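Local coordinates for protein pyruvate-formate lyase-activating enzyme (Bacteroides vulgatus ATCC 8482, PDB 3CAN) that is probably a radical SAM family activating enzyme, with a fold related to the TIM barrel, at residues 160-163 against 164-168. Residues are numbered along the deposited sequence; the frame is centred on the assembly and turned at random.
Sequences SEEV and QQQCI
E162 and Q166, one turn apart on the first turns of helix 161-173, bring their polar ends together on the helix surface: E162 OE2 lies 3.1 Å from Q166 NE2, with the carboxylate and amide planes 83° apart. With CG anti to the backbone N (chi1 -171°), the extended E162 chain runs outward alongside Q166, whose NE2 also passes 3.6 Å from E162 CG. At the other end of the amide, Q166 OE1 lies 4.0 Å from V163 CG2. The second valine branch, CG1, meets C167 SG at 4.1 Å, a small apolar contact along the inner side of the helix.

Four successive backbone hydrogen bonds, from Q164 N to S160 O (2.9 Å) through to C167 N to V163 O, set the one-turn spacing. S160 is the N-cap: its OG accepts a hydrogen bond from V163 N at 3.0 Å, satisfying an amide of the first turn. Q164 lays its CG 3.3 Å from S160 O, and its NE2 makes a hydrogen bond to P159 O, just before the helix.

E161 faces E161 of the second subunit, like charges close together. Inward, V163 rests on E103 and A107 in a loop, C167 on L131 of strand 128-133, and Q164 and I168 reach both that strand and strand 178-180, so the helix packs against the last two strands of the parallel sheet.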
ATOM      1  N   SER A 160      14.623  11.427  -9.867  1.00 37.88           N
ATOM      2  CA  SER A 160      14.067  12.119 -11.028  1.00 37.35           C
ATOM      3  C   SER A 160      13.226  11.162 -11.863  1.00 36.72           C
ATOM      4  O   SER A 160      13.386   9.946 -11.773  1.00 36.85           O
ATOM      5  CB  SER A 160      15.193  12.676 -11.894  1.00 37.55           C
ATOM      6  OG  SER A 160      16.003  11.630 -12.404  1.00 36.08           O
ATOM      7  N   GLU A 161      12.327  11.717 -12.669  1.00 35.69           N
ATOM      8  CA  GLU A 161      11.549  10.912 -13.603  1.00 34.88           C
ATOM      9  C   GLU A 161      12.478  10.097 -14.510  1.00 34.18           C
ATOM     10  O   GLU A 161      12.185   8.941 -14.826  1.00 34.34           O
ATOM     11  CB  GLU A 161      10.613  11.793 -14.438  1.00 35.07           C
ATOM     12  CG  GLU A 161       9.635  11.009 -15.311  1.00 35.55           C
ATOM     13  CD  GLU A 161       8.556  11.876 -15.952  1.00 35.87           C
ATOM     14  OE1 GLU A 161       8.614  13.122 -15.848  1.00 37.38           O
ATOM     15  OE2 GLU A 161       7.634  11.304 -16.568  1.00 37.41           O
ATOM     16  N   GLU A 162      13.600  10.696 -14.904  1.00 33.27           N
ATOM     17  CA  GLU A 162      14.569  10.034 -15.774  1.00 32.87           C
ATOM     18  C   GLU A 162      15.165   8.810 -15.090  1.00 31.88           C
ATOM     19  O   GLU A 162      15.245   7.741 -15.689  1.00 31.58           O
ATOM     20  CB  GLU A 162      15.688  10.999 -16.177  1.00 32.71           C
ATOM     21  CG  GLU A 162      16.621  10.446 -17.250  1.00 33.68           C
ATOM     22  CD  GLU A 162      17.761  11.389 -17.596  1.00 34.14           C
ATOM     23  OE1 GLU A 162      17.566  12.625 -17.556  1.00 35.87           O
ATOM     24  OE2 GLU A 162      18.859  10.884 -17.926  1.00 36.66           O
ATOM     25  N   VAL A 163      15.585   8.973 -13.841  1.00 31.21           N
ATOM     26  CA  VAL A 163      16.140   7.856 -13.069  1.00 30.72           C
ATOM     27  C   VAL A 163      15.097   6.755 -12.852  1.00 30.34           C
ATOM     28  O   VAL A 163      15.391   5.578 -13.046  1.00 29.92           O
ATOM     29  CB  VAL A 163      16.739   8.332 -11.719  1.00 30.58           C
ATOM     30  CG1 VAL A 163      17.047   7.149 -10.806  1.00 30.69           C
ATOM     31  CG2 VAL A 163      18.000   9.168 -11.957  1.00 30.38           C
ATOM     32  N   GLN A 164      13.881   7.135 -12.474  1.00 30.04           N
ATOM     33  CA  GLN A 164      12.800   6.170 -12.289  1.00 29.79           C
ATOM     34  C   GLN A 164      12.606   5.305 -13.533  1.00 29.67           C
ATOM     35  O   GLN A 164      12.540   4.078 -13.443  1.00 29.15           O
ATOM     36  CB  GLN A 164      11.494   6.879 -11.944  1.00 29.99           C
ATOM     37  CG  GLN A 164      11.473   7.500 -10.562  1.00 29.46           C
ATOM     38  CD  GLN A 164      10.203   8.275 -10.325  1.00 29.33           C
ATOM     39  OE1 GLN A 164       9.118   7.826 -10.702  1.00 28.07           O
ATOM     40  NE2 GLN A 164      10.321   9.442  -9.697  1.00 28.67           N
ATOM     41  N   GLN A 165      12.548   5.942 -14.698  1.00 29.26           N
ATOM     42  CA  GLN A 165      12.354   5.203 -15.941  1.00 29.04           C
ATOM     43  C   GLN A 165      13.575   4.364 -16.312  1.00 28.37           C
ATOM     44  O   GLN A 165      13.429   3.291 -16.887  1.00 27.66           O
ATOM     45  CB  GLN A 165      11.982   6.150 -17.087  1.00 29.35           C
ATOM     46  CG  GLN A 165      10.640   6.841 -16.895  1.00 31.07           C
ATOM     47  CD  GLN A 165       9.464   5.868 -16.758  1.00 33.06           C
ATOM     48  OE1 GLN A 165       9.459   4.782 -17.345  1.00 35.33           O
ATOM     49  NE2 GLN A 165       8.459   6.267 -15.985  1.00 35.25           N
ATOM     50  N   GLN A 166      14.769   4.872 -16.015  1.00 28.00           N
ATOM     51  CA  GLN A 166      15.990   4.104 -16.217  1.00 28.17           C
ATOM     52  C   GLN A 166      15.959   2.833 -15.372  1.00 27.08           C
ATOM     53  O   GLN A 166      16.358   1.776 -15.843  1.00 27.02           O
ATOM     54  CB  GLN A 166      17.230   4.959 -15.918  1.00 28.50           C
ATOM     55  CG  GLN A 166      17.519   5.993 -17.023  1.00 30.12           C
ATOM     56  CD  GLN A 166      18.519   7.082 -16.615  1.00 30.86           C
ATOM     57  OE1 GLN A 166      18.817   7.261 -15.431  1.00 36.47           O
ATOM     58  NE2 GLN A 166      19.034   7.815 -17.602  1.00 33.57           N
ATOM     59  N   CYS A 167      15.453   2.928 -14.143  1.00 26.21           N
ATOM     60  CA  CYS A 167      15.348   1.747 -13.274  1.00 26.11           C
ATOM     61  C   CYS A 167      14.344   0.733 -13.829  1.00 24.67           C
ATOM     62  O   CYS A 167      14.579  -0.474 -13.824  1.00 23.72           O
ATOM     63  CB  CYS A 167      14.960   2.157 -11.857  1.00 26.24           C
ATOM     64  SG  CYS A 167      16.242   3.102 -11.004  1.00 26.94           S
ATOM     65  N   ILE A 168      13.213   1.234 -14.307  1.00 23.88           N
ATOM     66  CA  ILE A 168      12.233   0.376 -14.944  1.00 23.08           C
ATOM     67  C   ILE A 168      12.828  -0.320 -16.166  1.00 22.74           C
ATOM     68  O   ILE A 168      12.596  -1.514 -16.374  1.00 22.66           O
ATOM     69  CB  ILE A 168      10.973   1.171 -15.351  1.00 23.26           C
ATOM     70  CG1 ILE A 168      10.232   1.670 -14.101  1.00 23.14           C
ATOM     71  CG2 ILE A 168      10.063   0.320 -16.231  1.00 24.09           C
ATOM     72  CD1 ILE A 168       9.607   0.572 -13.230  1.00 25.05           C
TER